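Local coordinates for protein glutaryl-CoA dehydrogenase (Mycobacterium smegmatis, PDB 3SF6) that belongs to the acyl-CoA dehydrogenase family and, in an assembly of four chains, holds dihydroflavine-adenine dinucleotide, at residues A32-I37 with S90-G95; K82-A87 with E130-W135. All coordinates share one frame; numbering follows the deposited sequence.

Contact 1. Residues A32-I37 with S90-G95; sequences AEEREI and SAVAYG. With SO4 (sulfate ion), chain S.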
ATOM      1  N   ALA A  32      30.434  22.884  -1.293  1.00  8.17           N
ATOM      2  CA  ALA A  32      31.540  22.470  -0.411  1.00  8.83           C
ATOM      3  C   ALA A  32      31.271  22.938   1.031  1.00  8.43           C
ATOM      4  O   ALA A  32      31.558  22.198   1.979  1.00  9.07           O
ATOM      5  CB  ALA A  32      32.874  23.032  -0.941  1.00  8.36           C
ATOM      6  N   GLU A  33      30.699  24.139   1.200  1.00  9.15           N
ATOM      7  CA  GLU A  33      30.353  24.655   2.527  1.00  9.28           C
ATOM      8  C   GLU A  33      29.322  23.783   3.214  1.00  8.96           C
ATOM      9  O   GLU A  33      29.378  23.545   4.418  1.00  9.18           O
ATOM     10  CB  GLU A  33      29.821  26.094   2.422  1.00 10.02           C
ATOM     11  CG  GLU A  33      30.878  27.116   2.015  1.00 13.53           C
ATOM     12  CD  GLU A  33      31.164  27.233   0.516  1.00 16.40           C
ATOM     13  OE1 GLU A  33      30.589  26.511  -0.355  1.00 15.19           O
ATOM     14  OE2 GLU A  33      32.011  28.130   0.194  1.00 17.80           O
ATOM     15  N   GLU A  34      28.311  23.376   2.465  1.00  7.98           N
ATOM     16  CA  GLU A  34      27.263  22.497   2.961  1.00  7.10           C
ATOM     17  C   GLU A  34      27.800  21.107   3.331  1.00  7.11           C
ATOM     18  O   GLU A  34      27.494  20.584   4.387  1.00  7.19           O
ATOM     19  CB  GLU A  34      26.163  22.365   1.927  1.00  6.44           C
ATOM     20  CG  GLU A  34      25.350  23.638   1.733  1.00  7.66           C
ATOM     21  CD  GLU A  34      24.551  23.712   0.453  1.00  8.09           C
ATOM     22  OE1 GLU A  34      24.583  22.783  -0.407  1.00  7.59           O
ATOM     23  OE2 GLU A  34      23.877  24.760   0.296  1.00 10.17           O
ATOM     24  N   ARG A  35      28.631  20.539   2.461  1.00  7.26           N
ATOM     25  CA  ARG A  35      29.232  19.255   2.718  1.00  7.30           C
ATOM     26  C   ARG A  35      30.143  19.312   3.960  1.00  6.89           C
ATOM     27  O   ARG A  35      30.185  18.367   4.765  1.00  7.77           O
ATOM     28  CB  ARG A  35      29.993  18.715   1.494  1.00  8.29           C
ATOM     29  CG  ARG A  35      29.113  18.366   0.291  1.00  8.45           C
ATOM     30  CD  ARG A  35      29.862  17.616  -0.775  1.00 10.40           C
ATOM     31  NE  ARG A  35      31.019  18.356  -1.273  1.00  8.67           N
ATOM     32  CZ  ARG A  35      31.028  19.266  -2.238  1.00 10.84           C
ATOM     33  NH1 ARG A  35      29.918  19.542  -2.943  1.00  9.83           N
ATOM     34  NH2 ARG A  35      32.163  19.883  -2.518  1.00 10.40           N
ATOM     35  N   GLU A  36      30.897  20.398   4.122  1.00  7.48           N
ATOM     36  CA  GLU A  36      31.729  20.559   5.311  1.00  7.54           C
ATOM     37  C   GLU A  36      30.928  20.559   6.614  1.00  7.14           C
ATOM     38  O   GLU A  36      31.263  19.865   7.572  1.00  6.83           O
ATOM     39  CB  GLU A  36      32.553  21.840   5.223  1.00  8.37           C
ATOM     40  CG  GLU A  36      33.461  22.068   6.389  1.00 10.23           C
ATOM     41  CD  GLU A  36      34.435  23.207   6.263  1.00 12.11           C
ATOM     42  OE1 GLU A  36      34.768  23.660   5.157  1.00 10.81           O
ATOM     43  OE2 GLU A  36      34.896  23.629   7.346  1.00 15.33           O
ATOM     44  N   ILE A  37      29.814  21.281   6.645  1.00  7.19           N
ATOM     45  CA  ILE A  37      28.977  21.319   7.842  1.00  7.56           C
ATOM     46  C   ILE A  37      28.411  19.920   8.121  1.00  7.86           C
ATOM     47  O   ILE A  37      28.449  19.406   9.256  1.00  7.50           O
ATOM     48  CB  ILE A  37      27.874  22.407   7.712  1.00  7.15           C
ATOM     49  CG1 ILE A  37      28.469  23.801   7.935  1.00  8.76           C
ATOM     50  CG2 ILE A  37      26.717  22.144   8.705  1.00  9.32           C
ATOM     51  CD1 ILE A  37      27.593  24.937   7.467  1.00 10.07           C
ATOM     52  N   SER A  90      22.883  28.340   6.615  1.00  8.51           N
ATOM     53  CA  SER A  90      21.734  28.318   5.679  1.00  7.69           C
ATOM     54  C   SER A  90      20.740  27.264   6.052  1.00  7.98           C
ATOM     55  O   SER A  90      21.038  26.369   6.843  1.00  8.34           O
ATOM     56  CB  SER A  90      22.209  28.052   4.259  1.00  7.83           C
ATOM     57  OG  SER A  90      22.675  26.695   4.108  1.00  7.66           O
ATOM     58  N   ALA A  91      19.535  27.370   5.449  1.00  8.36           N
ATOM     59  CA  ALA A  91      18.495  26.372   5.665  1.00  7.48           C
ATOM     60  C   ALA A  91      18.972  25.013   5.208  1.00  7.48           C
ATOM     61  O   ALA A  91      18.750  24.021   5.902  1.00  6.96           O
ATOM     62  CB  ALA A  91      17.210  26.759   4.911  1.00  6.93           C
ATOM     63  N   VAL A  92      19.603  24.945   4.040  1.00  7.44           N
ATOM     64  CA  VAL A  92      20.111  23.657   3.557  1.00  5.95           C
ATOM     65  C   VAL A  92      21.173  23.074   4.509  1.00  6.46           C
ATOM     66  O   VAL A  92      21.140  21.876   4.824  1.00  6.96           O
ATOM     67  CB  VAL A  92      20.605  23.768   2.113  1.00  7.44           C
ATOM     68  CG1 VAL A  92      21.345  22.468   1.658  1.00  7.72           C
ATOM     69  CG2 VAL A  92      19.387  24.035   1.157  1.00  5.56           C
ATOM     70  N   ALA A  93      22.118  23.900   4.961  1.00  6.69           N
ATOM     71  CA  ALA A  93      23.169  23.367   5.874  1.00  7.02           C
ATOM     72  C   ALA A  93      22.563  22.892   7.204  1.00  7.43           C
ATOM     73  O   ALA A  93      22.927  21.824   7.744  1.00  7.88           O
ATOM     74  CB  ALA A  93      24.244  24.421   6.123  1.00  7.34           C
ATOM     75  N   TYR A  94      21.618  23.658   7.729  1.00  6.65           N
ATOM     76  CA  TYR A  94      20.889  23.281   8.928  1.00  7.53           C
ATOM     77  C   TYR A  94      20.157  21.964   8.742  1.00  6.70           C
ATOM     78  O   TYR A  94      20.209  21.086   9.581  1.00  6.72           O
ATOM     79  CB  TYR A  94      19.886  24.392   9.299  1.00  7.85           C
ATOM     80  CG  TYR A  94      18.893  24.010  10.380  1.00  8.81           C
ATOM     81  CD1 TYR A  94      19.313  23.654  11.633  1.00 11.57           C
ATOM     82  CD2 TYR A  94      17.520  23.956  10.109  1.00  9.42           C
ATOM     83  CE1 TYR A  94      18.379  23.267  12.626  1.00  9.94           C
ATOM     84  CE2 TYR A  94      16.582  23.602  11.105  1.00  9.34           C
ATOM     85  CZ  TYR A  94      17.028  23.245  12.341  1.00  9.70           C
ATOM     86  OH  TYR A  94      16.120  22.914  13.339  1.00 12.83           O
ATOM     87  N   GLY A  95      19.500  21.818   7.603  1.00  7.03           N
ATOM     88  CA  GLY A  95      18.825  20.572   7.273  1.00  6.57           C
ATOM     89  C   GLY A  95      19.773  19.408   7.285  1.00  6.06           C
ATOM     90  O   GLY A  95      19.488  18.385   7.864  1.00  6.49           O
TER
HETATM   91  S   SO4 S 417      31.248  23.370  -4.843  1.00 28.98           S
HETATM   92  O1  SO4 S 417      30.887  23.837  -6.191  1.00 30.89           O
HETATM   93  O2  SO4 S 417      30.903  24.315  -3.766  1.00 22.77           O
HETATM   94  O3  SO4 S 417      32.727  23.573  -4.932  1.00 34.18           O
HETATM   95  O4  SO4 S 417      30.902  21.904  -4.684  1.00 23.62           O
HETATM   96  O   HOH W   1      23.963  26.868   1.743  1.00  9.66           O
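I37 meets A93, and E34 meets V92, where the first turns of helices 32-49 and 91-104 come together; the CA atoms of E34 and A93 are 5.1 Å apart. The apolar part is small: CD1 of I37, at the end of an extended chain, rests on A93 CB at 3.6 Å. Beside it a methyl packs against a polar group, V92 CG1 lying 3.6 Å from E34 CD. This methyl lies anti to its own backbone N (chi1 171°), which turns it to the carboxylate.

The polar part runs through water. Water 1 donates to E34 OE2 at 2.6 Å and is hydrogen-bonded to S90 OG at 2.7 Å. S90 is also the N-cap of helix 91-104: its OG accepts from A93 N at 3.0 Å, nearly straight at 164°. E34 itself has stronger company, a salt bridge from OE2 to R323 of helix 298-327 and a hydrogen bond from S31 N to OE1.

A sulfate ion, probably from the crystallisation liquor, sits at the N-terminal end of helix 32-49. A32 N donates to its O2 at 2.9 Å, while NH1 and NH2 of R35 share O4, which lies in the guanidinium plane.

The buried carboxylate is thus satisfied at both oxygens, and its ion pair and water would probably favour the charged form; through E34 the start of helix 32-49 is tied directly to helix 298-327 and, by way of water 1, to the N-cap of helix 91-104.

Contact 2. Residues K82-A87 with E130-W135; sequences KGYGCA and EQKDQW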
ATOM      1  N   LYS A  82      20.465  33.684  13.658  1.00 11.67           N
ATOM      2  CA  LYS A  82      21.547  34.654  13.494  0.50 13.04           C
ATOM      3  C   LYS A  82      21.811  35.420  14.793  1.00 12.55           C
ATOM      4  O   LYS A  82      20.889  35.829  15.500  1.00 13.51           O
ATOM      5  CB  LYS A  82      21.215  35.608  12.355  0.50 14.58           C
ATOM      6  CG  LYS A  82      21.391  34.927  10.979  0.50 17.62           C
ATOM      7  CD  LYS A  82      21.142  35.838   9.819  0.50 22.59           C
ATOM      8  CE  LYS A  82      21.404  35.133   8.499  0.50 24.74           C
ATOM      9  NZ  LYS A  82      20.628  33.862   8.366  0.50 24.76           N
ATOM     10  N   GLY A  83      23.081  35.606  15.106  1.00 11.93           N
ATOM     11  CA  GLY A  83      23.457  36.392  16.276  1.00 11.68           C
ATOM     12  C   GLY A  83      23.494  35.576  17.567  1.00 11.89           C
ATOM     13  O   GLY A  83      23.237  34.368  17.563  1.00 10.27           O
ATOM     14  N   TYR A  84      23.869  36.250  18.666  1.00 12.89           N
ATOM     15  CA  TYR A  84      23.822  35.629  20.021  1.00 13.40           C
ATOM     16  C   TYR A  84      24.675  34.364  20.176  1.00 15.28           C
ATOM     17  O   TYR A  84      24.333  33.481  20.987  1.00 16.90           O
ATOM     18  CB  TYR A  84      22.362  35.358  20.427  1.00 13.61           C
ATOM     19  CG  TYR A  84      21.471  36.550  20.226  1.00 14.12           C
ATOM     20  CD1 TYR A  84      21.398  37.570  21.177  1.00 12.28           C
ATOM     21  CD2 TYR A  84      20.723  36.698  19.050  1.00 14.58           C
ATOM     22  CE1 TYR A  84      20.587  38.701  20.965  1.00 14.18           C
ATOM     23  CE2 TYR A  84      19.931  37.801  18.841  1.00 14.47           C
ATOM     24  CZ  TYR A  84      19.869  38.811  19.774  1.00 15.46           C
ATOM     25  OH  TYR A  84      19.080  39.944  19.569  1.00 18.35           O
ATOM     26  N   GLY A  85      25.749  34.244  19.395  1.00 14.64           N
ATOM     27  CA  GLY A  85      26.592  33.061  19.428  1.00 14.96           C
ATOM     28  C   GLY A  85      26.129  31.915  18.544  1.00 14.22           C
ATOM     29  O   GLY A  85      26.770  30.849  18.525  1.00 15.95           O
ATOM     30  N   CYS A  86      25.044  32.113  17.795  1.00 12.29           N
ATOM     31  CA  CYS A  86      24.490  31.056  16.924  1.00 11.20           C
ATOM     32  C   CYS A  86      25.233  31.004  15.596  1.00 11.55           C
ATOM     33  O   CYS A  86      25.828  32.001  15.185  1.00 12.08           O
ATOM     34  CB  CYS A  86      23.022  31.314  16.644  1.00 10.90           C
ATOM     35  SG  CYS A  86      21.983  31.223  18.108  1.00 11.83           S
ATOM     36  N   ALA A  87      25.174  29.862  14.924  1.00 11.27           N
ATOM     37  CA  ALA A  87      25.954  29.599  13.685  1.00 11.63           C
ATOM     38  C   ALA A  87      25.504  30.416  12.480  1.00 12.23           C
ATOM     39  O   ALA A  87      26.329  30.748  11.592  1.00 12.30           O
ATOM     40  CB  ALA A  87      25.904  28.110  13.330  1.00 11.57           C
ATOM     41  N   GLU A 130      15.514  42.682  25.970  1.00 13.85           N
ATOM     42  CA  GLU A 130      15.924  42.193  27.289  1.00 14.61           C
ATOM     43  C   GLU A 130      15.912  40.663  27.354  1.00 13.80           C
ATOM     44  O   GLU A 130      16.841  40.035  27.883  1.00 12.16           O
ATOM     45  CB  GLU A 130      15.005  42.781  28.385  1.00 17.12           C
ATOM     46  CG  GLU A 130      15.360  42.449  29.849  1.00 24.57           C
ATOM     47  CD  GLU A 130      14.199  42.755  30.836  1.00 33.65           C
ATOM     48  OE1 GLU A 130      13.323  43.602  30.522  1.00 39.86           O
ATOM     49  OE2 GLU A 130      14.137  42.116  31.919  1.00 39.16           O
ATOM     50  N   GLN A 131      14.839  40.063  26.830  1.00 11.91           N
ATOM     51  CA  GLN A 131      14.727  38.591  26.800  1.00 10.48           C
ATOM     52  C   GLN A 131      15.805  37.936  25.909  1.00 10.36           C
ATOM     53  O   GLN A 131      16.449  36.915  26.283  1.00 10.40           O
ATOM     54  CB  GLN A 131      13.314  38.185  26.309  1.00 10.63           C
ATOM     55  CG  GLN A 131      12.228  38.444  27.361  1.00 10.83           C
ATOM     56  CD  GLN A 131      10.853  38.543  26.768  1.00 12.86           C
ATOM     57  OE1 GLN A 131      10.682  38.531  25.549  1.00 10.63           O
ATOM     58  NE2 GLN A 131       9.838  38.628  27.633  1.00 12.03           N
ATOM     59  N   LYS A 132      16.027  38.522  24.744  1.00 10.21           N
ATOM     60  CA  LYS A 132      17.016  38.000  23.837  1.00 10.91           C
ATOM     61  C   LYS A 132      18.389  38.051  24.452  1.00 10.83           C
ATOM     62  O   LYS A 132      19.151  37.107  24.372  1.00 11.13           O
ATOM     63  CB  LYS A 132      16.994  38.787  22.527  1.00 11.20           C
ATOM     64  CG  LYS A 132      15.752  38.567  21.741  1.00 12.96           C
ATOM     65  CD  LYS A 132      15.864  39.227  20.376  1.00 18.69           C
ATOM     66  CE  LYS A 132      14.585  39.767  19.878  1.00 23.36           C
ATOM     67  NZ  LYS A 132      14.778  40.830  18.812  1.00 21.53           N
ATOM     68  N   ASP A 133      18.722  39.196  25.048  1.00 11.84           N
ATOM     69  CA  ASP A 133      20.055  39.389  25.579  1.00 12.10           C
ATOM     70  C   ASP A 133      20.260  38.529  26.827  1.00 12.46           C
ATOM     71  O   ASP A 133      21.365  38.040  27.076  1.00 12.27           O
ATOM     72  CB  ASP A 133      20.282  40.876  25.902  1.00 12.55           C
ATOM     73  CG  ASP A 133      20.323  41.769  24.664  1.00 14.52           C
ATOM     74  OD1 ASP A 133      20.593  41.262  23.555  1.00 14.38           O
ATOM     75  OD2 ASP A 133      20.156  43.019  24.831  1.00 13.39           O
ATOM     76  N   GLN A 134      19.201  38.325  27.600  1.00 11.50           N
ATOM     77  CA  GLN A 134      19.313  37.539  28.830  1.00 12.08           C
ATOM     78  C   GLN A 134      19.509  36.051  28.536  1.00 11.67           C
ATOM     79  O   GLN A 134      20.324  35.401  29.179  1.00 11.53           O
ATOM     80  CB  GLN A 134      18.111  37.737  29.725  1.00 12.95           C
ATOM     81  CG  GLN A 134      18.131  36.809  30.938  1.00 16.16           C
ATOM     82  CD  GLN A 134      17.101  37.142  32.005  1.00 24.52           C
ATOM     83  OE1 GLN A 134      16.301  38.086  31.871  1.00 27.11           O
ATOM     84  NE2 GLN A 134      17.107  36.345  33.081  1.00 29.72           N
ATOM     85  N   TRP A 135      18.748  35.531  27.575  1.00 10.01           N
ATOM     86  CA  TRP A 135      18.603  34.096  27.375  1.00  9.60           C
ATOM     87  C   TRP A 135      19.377  33.542  26.201  1.00  9.45           C
ATOM     88  O   TRP A 135      19.915  32.445  26.312  1.00  9.92           O
ATOM     89  CB  TRP A 135      17.119  33.706  27.236  1.00 10.20           C
ATOM     90  CG  TRP A 135      16.407  33.776  28.571  1.00 10.77           C
ATOM     91  CD1 TRP A 135      15.559  34.743  29.001  1.00 13.52           C
ATOM     92  CD2 TRP A 135      16.554  32.854  29.658  1.00 11.36           C
ATOM     93  NE1 TRP A 135      15.155  34.480  30.291  1.00 12.08           N
ATOM     94  CE2 TRP A 135      15.744  33.318  30.711  1.00  9.82           C
ATOM     95  CE3 TRP A 135      17.275  31.671  29.831  1.00 10.12           C
ATOM     96  CZ2 TRP A 135      15.641  32.639  31.934  1.00 11.33           C
ATOM     97  CZ3 TRP A 135      17.190  31.015  31.032  1.00 12.43           C
ATOM     98  CH2 TRP A 135      16.386  31.513  32.084  1.00 13.01           C
TER
HETATM   99  O   HOH W   2      19.129  41.906  21.337  1.00 15.21           O
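A type I' beta turn from G83 to C86, in the loop between helices 64-73 and 91-104, presents one aromatic side chain to helix 129-140. The turn is closed by the bond from C86 N to G83 O, and its two central residues, Y84 and G85, both have positive phi. From the first of these central positions Y84 points its side chain toward the helix, CG lying beside the backbone N and anti to the carbonyl carbon (chi1 -49°).

Two helix residues receive the ring in different ways. K132 offers the aliphatic part of its chain: its CD comes to 3.4 Å from Y84 OH. K132 CB, set obliquely to the ring, lies 3.9 Å from Y84 CE1. D133 uses its carboxylate. Its CB starts away from the turn, yet OD1 swings back to within 3.6 Å of Y84 CE1, at the ring edge and near the ring plane. The planes of ring and carboxylate are 41° apart.

Water 2, likewise in the ring plane, completes the junction. It is hydrogen-bonded to Y84 OH at 2.6 Å and donates to D133 OD1 at 2.7 Å, so the phenol and the acid, which share no direct bond, are coupled through one solvent molecule at the protein surface.

Around this bridge the fold is mostly helical: Y84 also touches L136 on the next turn of helix 129-140, and K132 reaches I123 of helix 106-126. W135 touches I123 too, and, with Q131, V205 of strand 200-207.

From the N terminus the chain meets 32-37, 82-87, 90-95 and 130-135 in turn, so the two contacts cross rather than nest. Contact 1 closes a loop of 52 residues containing helices 53-59 and 64-73, bringing the start of helix 32-49 to that of helix 91-104. Contact 2 begins inside that loop, just before it closes, and closes one of 42 residues that runs through helices 91-104 and 106-126 to helix 129-140. Their centres lie about 22 Å apart. One is buried, the other superficial: contact 1 ties two helices that are not neighbours in sequence, and contact 2 ties the loop before the second of them to helix 129-140.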